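Local coordinates for aminopeptidase-like protein (Chaetomium thermophilum, PDB 5JM6), which is probably a zinc-dependent metalloaminopeptidase of the M18 family that assembles into dodecamers and is linked to selective autophagy through the Cvt pathway, at residues Tyr103-Phe115 / Arg346-Ile358. Residues are numbered along the deposited sequence; the frame is centred on the assembly and turned at random.
Sequences YFTTRNGSSIIAF and RQGARGNFLPITI
The F353 ring is held between two residues of a β-hairpin, strands 103-107 and 111-115: I113 CD1 sits over the middle of one face, 3.5 Å from the ring centroid, and R107 CB covers the opposite face, displaced toward the rim, 4.0 Å from the centroid. Both are CH-pi contacts, and I112 N lies at the ring edge. Helix 353-368 thus packs on one face of the central mixed sheet of this M18 zinc-peptidase fold, near the side that ends in strand 85-86, its residues 353-358 running at 37° to strand 111-115. A chi1 of -167°, with CG trans to the amide N, carries the F353 ring to the hairpin face, between the side chains of R107 and I113.

Past CB, the R107 chain bends at chi3 and lays its guanidinium obliquely by the ring, F353 CD1 standing over one face. At the guanidinium edge, R107 NH1 donates to R346 O at 3.0 Å. The R346 guanidinium in turn is covered on one face by R107 CG, 3.5 Å from R346 CZ; its NE bonds to G471 O of a neighbouring subunit. With R107 cut back to alanine, R346 O would probably lose this donor and the R346 guanidinium the CG that covers it.

At the turn, a classic β-bulge sets S110 and S111 opposite R107, and N108 stacks its amide on that of Q347. S111 OG donates to Q347 O at 2.8 Å, in the carbonyl plane and on a lone pair.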
ATOM      1  N   TYR A 103     -10.182 -24.521 -60.168  1.00 32.43           N
ATOM      2  CA  TYR A 103      -9.410 -25.480 -59.383  1.00 33.37           C
ATOM      3  C   TYR A 103      -9.411 -25.182 -57.885  1.00 33.00           C
ATOM      4  O   TYR A 103      -9.835 -24.109 -57.454  1.00 32.22           O
ATOM      5  CB  TYR A 103      -7.966 -25.522 -59.897  1.00 30.49           C
ATOM      6  CG  TYR A 103      -7.865 -25.677 -61.398  1.00 30.46           C
ATOM      7  CD1 TYR A 103      -7.910 -26.931 -61.992  1.00 34.39           C
ATOM      8  CD2 TYR A 103      -7.737 -24.565 -62.223  1.00 33.49           C
ATOM      9  CE1 TYR A 103      -7.825 -27.075 -63.364  1.00 32.04           C
ATOM     10  CE2 TYR A 103      -7.653 -24.700 -63.595  1.00 33.89           C
ATOM     11  CZ  TYR A 103      -7.697 -25.957 -64.161  1.00 35.36           C
ATOM     12  OH  TYR A 103      -7.611 -26.092 -65.528  1.00 39.23           O
ATOM     13  N   PHE A 104      -8.955 -26.153 -57.097  1.00 31.36           N
ATOM     14  CA  PHE A 104      -8.687 -25.932 -55.679  1.00 32.37           C
ATOM     15  C   PHE A 104      -7.632 -26.900 -55.154  1.00 35.91           C
ATOM     16  O   PHE A 104      -7.404 -27.962 -55.733  1.00 31.32           O
ATOM     17  CB  PHE A 104      -9.967 -26.049 -54.843  1.00 31.09           C
ATOM     18  CG  PHE A 104     -10.488 -27.456 -54.700  1.00 38.22           C
ATOM     19  CD1 PHE A 104     -11.371 -27.978 -55.631  1.00 37.27           C
ATOM     20  CD2 PHE A 104     -10.117 -28.246 -53.621  1.00 36.06           C
ATOM     21  CE1 PHE A 104     -11.860 -29.266 -55.498  1.00 34.47           C
ATOM     22  CE2 PHE A 104     -10.601 -29.535 -53.485  1.00 36.35           C
ATOM     23  CZ  PHE A 104     -11.478 -30.042 -54.421  1.00 34.81           C
ATOM     24  N   THR A 105      -6.997 -26.523 -54.049  1.00 31.97           N
ATOM     25  CA  THR A 105      -6.006 -27.375 -53.404  1.00 37.94           C
ATOM     26  C   THR A 105      -6.165 -27.304 -51.886  1.00 34.99           C
ATOM     27  O   THR A 105      -6.650 -26.312 -51.340  1.00 35.06           O
ATOM     28  CB  THR A 105      -4.570 -26.989 -53.842  1.00 35.72           C
ATOM     29  OG1 THR A 105      -4.419 -27.271 -55.237  1.00 40.94           O
ATOM     30  CG2 THR A 105      -3.503 -27.772 -53.079  1.00 37.01           C
ATOM     31  N   THR A 106      -5.762 -28.384 -51.228  1.00 38.87           N
ATOM     32  CA  THR A 106      -5.991 -28.605 -49.814  1.00 33.91           C
ATOM     33  C   THR A 106      -4.677 -28.887 -49.092  1.00 40.61           C
ATOM     34  O   THR A 106      -3.761 -29.475 -49.666  1.00 45.25           O
ATOM     35  CB  THR A 106      -6.977 -29.778 -49.630  1.00 37.71           C
ATOM     36  OG1 THR A 106      -8.315 -29.304 -49.825  1.00 46.23           O
ATOM     37  CG2 THR A 106      -6.859 -30.422 -48.256  1.00 38.16           C
ATOM     38  N   ARG A 107      -4.576 -28.436 -47.845  1.00 35.90           N
ATOM     39  CA  ARG A 107      -3.452 -28.791 -46.994  1.00 33.82           C
ATOM     40  C   ARG A 107      -3.965 -29.161 -45.602  1.00 39.38           C
ATOM     41  O   ARG A 107      -4.642 -28.364 -44.952  1.00 38.14           O
ATOM     42  CB  ARG A 107      -2.444 -27.643 -46.927  1.00 38.44           C
ATOM     43  CG  ARG A 107      -1.084 -28.038 -46.383  1.00 38.88           C
ATOM     44  CD  ARG A 107      -0.084 -26.896 -46.495  1.00 36.35           C
ATOM     45  NE  ARG A 107       0.491 -26.789 -47.833  1.00 40.29           N
ATOM     46  CZ  ARG A 107       1.556 -26.051 -48.133  1.00 37.43           C
ATOM     47  NH1 ARG A 107       2.170 -25.352 -47.190  1.00 36.51           N
ATOM     48  NH2 ARG A 107       2.009 -26.015 -49.379  1.00 33.59           N
ATOM     49  N   ASN A 108      -3.669 -30.390 -45.180  1.00 42.56           N
ATOM     50  CA  ASN A 108      -4.053 -30.931 -43.871  1.00 41.06           C
ATOM     51  C   ASN A 108      -5.575 -30.964 -43.662  1.00 38.79           C
ATOM     52  O   ASN A 108      -6.068 -31.165 -42.552  1.00 35.82           O
ATOM     53  CB  ASN A 108      -3.355 -30.102 -42.771  1.00 43.40           C
ATOM     54  CG  ASN A 108      -3.719 -30.534 -41.359  1.00 49.31           C
ATOM     55  OD1 ASN A 108      -3.335 -31.610 -40.904  1.00 52.91           O
ATOM     56  ND2 ASN A 108      -4.458 -29.681 -40.654  1.00 45.72           N
ATOM     57  N   GLY A 109      -6.330 -30.846 -44.749  1.00 44.25           N
ATOM     58  CA  GLY A 109      -7.779 -30.861 -44.658  1.00 35.62           C
ATOM     59  C   GLY A 109      -8.343 -29.678 -43.883  1.00 39.95           C
ATOM     60  O   GLY A 109      -9.545 -29.620 -43.636  1.00 37.68           O
ATOM     61  N   SER A 110      -7.460 -28.818 -43.378  1.00 39.94           N
ATOM     62  CA  SER A 110      -7.845 -27.562 -42.735  1.00 37.57           C
ATOM     63  C   SER A 110      -7.519 -26.259 -43.489  1.00 35.96           C
ATOM     64  O   SER A 110      -7.864 -25.174 -43.020  1.00 35.94           O
ATOM     65  CB  SER A 110      -7.221 -27.506 -41.344  1.00 36.71           C
ATOM     66  OG  SER A 110      -5.813 -27.586 -41.421  1.00 39.92           O
ATOM     67  N   SER A 111      -6.835 -26.355 -44.625  1.00 33.89           N
ATOM     68  CA  SER A 111      -6.499 -25.174 -45.423  1.00 31.41           C
ATOM     69  C   SER A 111      -6.870 -25.414 -46.873  1.00 36.27           C
ATOM     70  O   SER A 111      -6.641 -26.499 -47.402  1.00 35.22           O
ATOM     71  CB  SER A 111      -5.012 -24.827 -45.318  1.00 35.40           C
ATOM     72  OG  SER A 111      -4.771 -23.906 -44.271  1.00 45.04           O
ATOM     73  N   ILE A 112      -7.444 -24.406 -47.518  1.00 34.72           N
ATOM     74  CA  ILE A 112      -7.878 -24.577 -48.895  1.00 34.84           C
ATOM     75  C   ILE A 112      -7.707 -23.303 -49.718  1.00 30.46           C
ATOM     76  O   ILE A 112      -7.959 -22.193 -49.243  1.00 32.41           O
ATOM     77  CB  ILE A 112      -9.349 -25.058 -48.951  1.00 35.48           C
ATOM     78  CG1 ILE A 112      -9.777 -25.333 -50.394  1.00 29.63           C
ATOM     79  CG2 ILE A 112     -10.282 -24.061 -48.273  1.00 34.45           C
ATOM     80  CD1 ILE A 112     -11.146 -25.949 -50.505  1.00 34.94           C
ATOM     81  N   ILE A 113      -7.253 -23.484 -50.954  1.00 30.74           N
ATOM     82  CA  ILE A 113      -7.096 -22.397 -51.910  1.00 28.98           C
ATOM     83  C   ILE A 113      -7.858 -22.738 -53.181  1.00 29.97           C
ATOM     84  O   ILE A 113      -7.565 -23.739 -53.829  1.00 32.80           O
ATOM     85  CB  ILE A 113      -5.615 -22.150 -52.252  1.00 25.98           C
ATOM     86  CG1 ILE A 113      -4.848 -21.685 -51.014  1.00 22.83           C
ATOM     87  CG2 ILE A 113      -5.484 -21.138 -53.383  1.00 25.69           C
ATOM     88  CD1 ILE A 113      -3.351 -21.657 -51.208  1.00 23.81           C
ATOM     89  N   ALA A 114      -8.839 -21.912 -53.529  1.00 29.14           N
ATOM     90  CA  ALA A 114      -9.629 -22.124 -54.737  1.00 24.46           C
ATOM     91  C   ALA A 114      -9.465 -20.949 -55.690  1.00 30.12           C
ATOM     92  O   ALA A 114      -9.385 -19.799 -55.255  1.00 33.55           O
ATOM     93  CB  ALA A 114     -11.093 -22.324 -54.387  1.00 24.45           C
ATOM     94  N   PHE A 115      -9.411 -21.232 -56.986  1.00 29.08           N
ATOM     95  CA  PHE A 115      -9.220 -20.173 -57.968  1.00 29.13           C
ATOM     96  C   PHE A 115      -9.811 -20.506 -59.333  1.00 31.80           C
ATOM     97  O   PHE A 115      -9.978 -21.674 -59.686  1.00 30.12           O
ATOM     98  CB  PHE A 115      -7.728 -19.845 -58.114  1.00 26.54           C
ATOM     99  CG  PHE A 115      -6.890 -20.995 -58.604  1.00 28.30           C
ATOM    100  CD1 PHE A 115      -6.439 -21.968 -57.727  1.00 30.10           C
ATOM    101  CD2 PHE A 115      -6.541 -21.094 -59.942  1.00 31.13           C
ATOM    102  CE1 PHE A 115      -5.665 -23.023 -58.175  1.00 29.59           C
ATOM    103  CE2 PHE A 115      -5.765 -22.147 -60.398  1.00 29.23           C
ATOM    104  CZ  PHE A 115      -5.330 -23.113 -59.513  1.00 28.96           C
ATOM    105  N   ARG A 346       2.490 -25.085 -41.132  1.00 58.58           N
ATOM    106  CA  ARG A 346       2.335 -25.537 -42.517  1.00 56.39           C
ATOM    107  C   ARG A 346       1.108 -24.975 -43.251  1.00 54.29           C
ATOM    108  O   ARG A 346       1.197 -24.592 -44.420  1.00 45.36           O
ATOM    109  CB  ARG A 346       2.290 -27.067 -42.526  1.00 46.74           C
ATOM    110  CG  ARG A 346       2.116 -27.722 -43.880  1.00 48.27           C
ATOM    111  CD  ARG A 346       1.876 -29.213 -43.691  1.00 49.99           C
ATOM    112  NE  ARG A 346       1.650 -29.930 -44.942  1.00 45.55           N
ATOM    113  CZ  ARG A 346       0.641 -30.773 -45.142  1.00 50.23           C
ATOM    114  NH1 ARG A 346      -0.240 -30.994 -44.175  1.00 45.87           N
ATOM    115  NH2 ARG A 346       0.510 -31.391 -46.308  1.00 53.27           N
ATOM    116  N   GLN A 347      -0.024 -24.901 -42.556  1.00 55.34           N
ATOM    117  CA  GLN A 347      -1.265 -24.410 -43.152  1.00 55.50           C
ATOM    118  C   GLN A 347      -1.559 -22.933 -42.851  1.00 55.12           C
ATOM    119  O   GLN A 347      -2.590 -22.407 -43.273  1.00 50.36           O
ATOM    120  CB  GLN A 347      -2.434 -25.277 -42.684  1.00 56.34           C
ATOM    121  CG  GLN A 347      -2.168 -26.770 -42.797  1.00 51.82           C
ATOM    122  CD  GLN A 347      -1.561 -27.355 -41.534  1.00 60.87           C
ATOM    123  OE1 GLN A 347      -1.899 -26.947 -40.423  1.00 69.21           O
ATOM    124  NE2 GLN A 347      -0.654 -28.312 -41.699  1.00 59.61           N
ATOM    125  N   GLY A 348      -0.663 -22.272 -42.124  1.00 53.35           N
ATOM    126  CA  GLY A 348      -0.852 -20.878 -41.749  1.00 57.04           C
ATOM    127  C   GLY A 348      -0.563 -19.884 -42.864  1.00 57.50           C
ATOM    128  O   GLY A 348      -0.049 -20.259 -43.918  1.00 64.77           O
ATOM    129  N   ALA A 349      -0.875 -18.612 -42.623  1.00 57.01           N
ATOM    130  CA  ALA A 349      -0.822 -17.585 -43.667  1.00 50.05           C
ATOM    131  C   ALA A 349       0.587 -17.073 -43.979  1.00 57.48           C
ATOM    132  O   ALA A 349       0.861 -16.659 -45.096  1.00 56.47           O
ATOM    133  CB  ALA A 349      -1.722 -16.418 -43.290  1.00 46.29           C
ATOM    134  N   ARG A 350       1.482 -17.083 -43.004  1.00 63.88           N
ATOM    135  CA  ARG A 350       2.871 -16.733 -43.287  1.00 62.66           C
ATOM    136  C   ARG A 350       3.684 -18.004 -43.601  1.00 61.29           C
ATOM    137  O   ARG A 350       4.909 -18.017 -43.487  1.00 66.34           O
ATOM    138  CB  ARG A 350       3.477 -15.865 -42.169  1.00 65.93           C
ATOM    139  CG  ARG A 350       3.068 -16.212 -40.765  1.00 69.11           C
ATOM    140  CD  ARG A 350       3.400 -15.118 -39.756  1.00 78.80           C
ATOM    141  NE  ARG A 350       4.713 -14.515 -39.959  1.00 85.88           N
ATOM    142  CZ  ARG A 350       5.478 -14.068 -38.971  1.00 78.94           C
ATOM    143  NH1 ARG A 350       5.082 -14.214 -37.718  1.00 66.34           N
ATOM    144  NH2 ARG A 350       6.657 -13.521 -39.231  1.00 73.23           N
ATOM    145  N   GLY A 351       2.976 -19.093 -43.904  1.00 58.13           N
ATOM    146  CA  GLY A 351       3.588 -20.290 -44.464  1.00 52.30           C
ATOM    147  C   GLY A 351       3.619 -20.384 -45.991  1.00 51.27           C
ATOM    148  O   GLY A 351       3.036 -19.558 -46.696  1.00 52.88           O
ATOM    149  N   ASN A 352       4.295 -21.422 -46.482  1.00 52.44           N
ATOM    150  CA  ASN A 352       4.521 -21.694 -47.908  1.00 41.41           C
ATOM    151  C   ASN A 352       3.276 -21.701 -48.794  1.00 39.21           C
ATOM    152  O   ASN A 352       3.356 -21.410 -49.988  1.00 37.71           O
ATOM    153  CB  ASN A 352       5.213 -23.060 -48.041  1.00 38.73           C
ATOM    154  CG  ASN A 352       6.200 -23.126 -49.192  1.00 52.82           C
ATOM    155  OD1 ASN A 352       6.375 -22.166 -49.943  1.00 69.83           O
ATOM    156  ND2 ASN A 352       6.860 -24.272 -49.331  1.00 48.84           N
ATOM    157  N   PHE A 353       2.133 -22.022 -48.196  1.00 38.90           N
ATOM    158  CA  PHE A 353       0.979 -22.530 -48.935  1.00 32.56           C
ATOM    159  C   PHE A 353       0.545 -21.690 -50.141  1.00 33.00           C
ATOM    160  O   PHE A 353       0.514 -22.198 -51.261  1.00 32.59           O
ATOM    161  CB  PHE A 353      -0.207 -22.689 -47.979  1.00 33.49           C
ATOM    162  CG  PHE A 353      -1.343 -23.490 -48.552  1.00 37.01           C
ATOM    163  CD1 PHE A 353      -1.116 -24.424 -49.548  1.00 31.56           C
ATOM    164  CD2 PHE A 353      -2.638 -23.303 -48.097  1.00 38.81           C
ATOM    165  CE1 PHE A 353      -2.156 -25.159 -50.081  1.00 28.25           C
ATOM    166  CE2 PHE A 353      -3.685 -24.036 -48.625  1.00 33.91           C
ATOM    167  CZ  PHE A 353      -3.442 -24.965 -49.620  1.00 33.37           C
ATOM    168  N   LEU A 354       0.209 -20.422 -49.930  1.00 32.23           N
ATOM    169  CA  LEU A 354      -0.262 -19.598 -51.046  1.00 30.99           C
ATOM    170  C   LEU A 354       0.840 -19.210 -52.050  1.00 33.69           C
ATOM    171  O   LEU A 354       0.602 -19.269 -53.256  1.00 31.49           O
ATOM    172  CB  LEU A 354      -0.976 -18.340 -50.537  1.00 34.04           C
ATOM    173  CG  LEU A 354      -1.492 -17.418 -51.649  1.00 36.14           C
ATOM    174  CD1 LEU A 354      -2.579 -18.100 -52.473  1.00 24.19           C
ATOM    175  CD2 LEU A 354      -1.992 -16.096 -51.086  1.00 31.97           C
ATOM    176  N   PRO A 355       2.030 -18.786 -51.573  1.00 36.64           N
ATOM    177  CA  PRO A 355       3.059 -18.477 -52.575  1.00 31.75           C
ATOM    178  C   PRO A 355       3.472 -19.657 -53.459  1.00 30.26           C
ATOM    179  O   PRO A 355       3.544 -19.480 -54.674  1.00 35.19           O
ATOM    180  CB  PRO A 355       4.239 -18.008 -51.719  1.00 32.64           C
ATOM    181  CG  PRO A 355       3.598 -17.404 -50.532  1.00 32.09           C
ATOM    182  CD  PRO A 355       2.421 -18.295 -50.239  1.00 40.75           C
ATOM    183  N   ILE A 356       3.722 -20.830 -52.883  1.00 30.41           N
ATOM    184  CA  ILE A 356       4.181 -21.957 -53.691  1.00 27.77           C
ATOM    185  C   ILE A 356       3.079 -22.425 -54.644  1.00 33.64           C
ATOM    186  O   ILE A 356       3.361 -22.862 -55.760  1.00 31.26           O
ATOM    187  CB  ILE A 356       4.677 -23.140 -52.816  1.00 29.59           C
ATOM    188  CG1 ILE A 356       5.413 -24.167 -53.680  1.00 31.91           C
ATOM    189  CG2 ILE A 356       3.533 -23.798 -52.056  1.00 30.52           C
ATOM    190  CD1 ILE A 356       6.244 -25.151 -52.890  1.00 28.29           C
ATOM    191  N   THR A 357       1.825 -22.306 -54.217  1.00 33.74           N
ATOM    192  CA  THR A 357       0.697 -22.658 -55.069  1.00 31.70           C
ATOM    193  C   THR A 357       0.630 -21.729 -56.274  1.00 32.21           C
ATOM    194  O   THR A 357       0.432 -22.177 -57.402  1.00 29.12           O
ATOM    195  CB  THR A 357      -0.634 -22.602 -54.300  1.00 27.85           C
ATOM    196  OG1 THR A 357      -0.667 -23.657 -53.333  1.00 34.05           O
ATOM    197  CG2 THR A 357      -1.813 -22.755 -55.252  1.00 21.96           C
ATOM    198  N   ILE A 358       0.808 -20.435 -56.030  1.00 29.16           N
ATOM    199  CA  ILE A 358       0.791 -19.452 -57.103  1.00 26.67           C
ATOM    200  C   ILE A 358       1.930 -19.704 -58.087  1.00 28.30           C
ATOM    201  O   ILE A 358       1.725 -19.667 -59.301  1.00 28.75           O
ATOM    202  CB  ILE A 358       0.869 -18.015 -56.548  1.00 28.71           C
ATOM    203  CG1 ILE A 358      -0.425 -17.694 -55.796  1.00 29.00           C
ATOM    204  CG2 ILE A 358       1.121 -17.011 -57.663  1.00 23.09           C
ATOM    205  CD1 ILE A 358      -0.811 -16.245 -55.794  1.00 30.65           C
TER
HETATM  206  O   HOH W   1      -1.741 -32.358 -47.184  1.00 40.63           O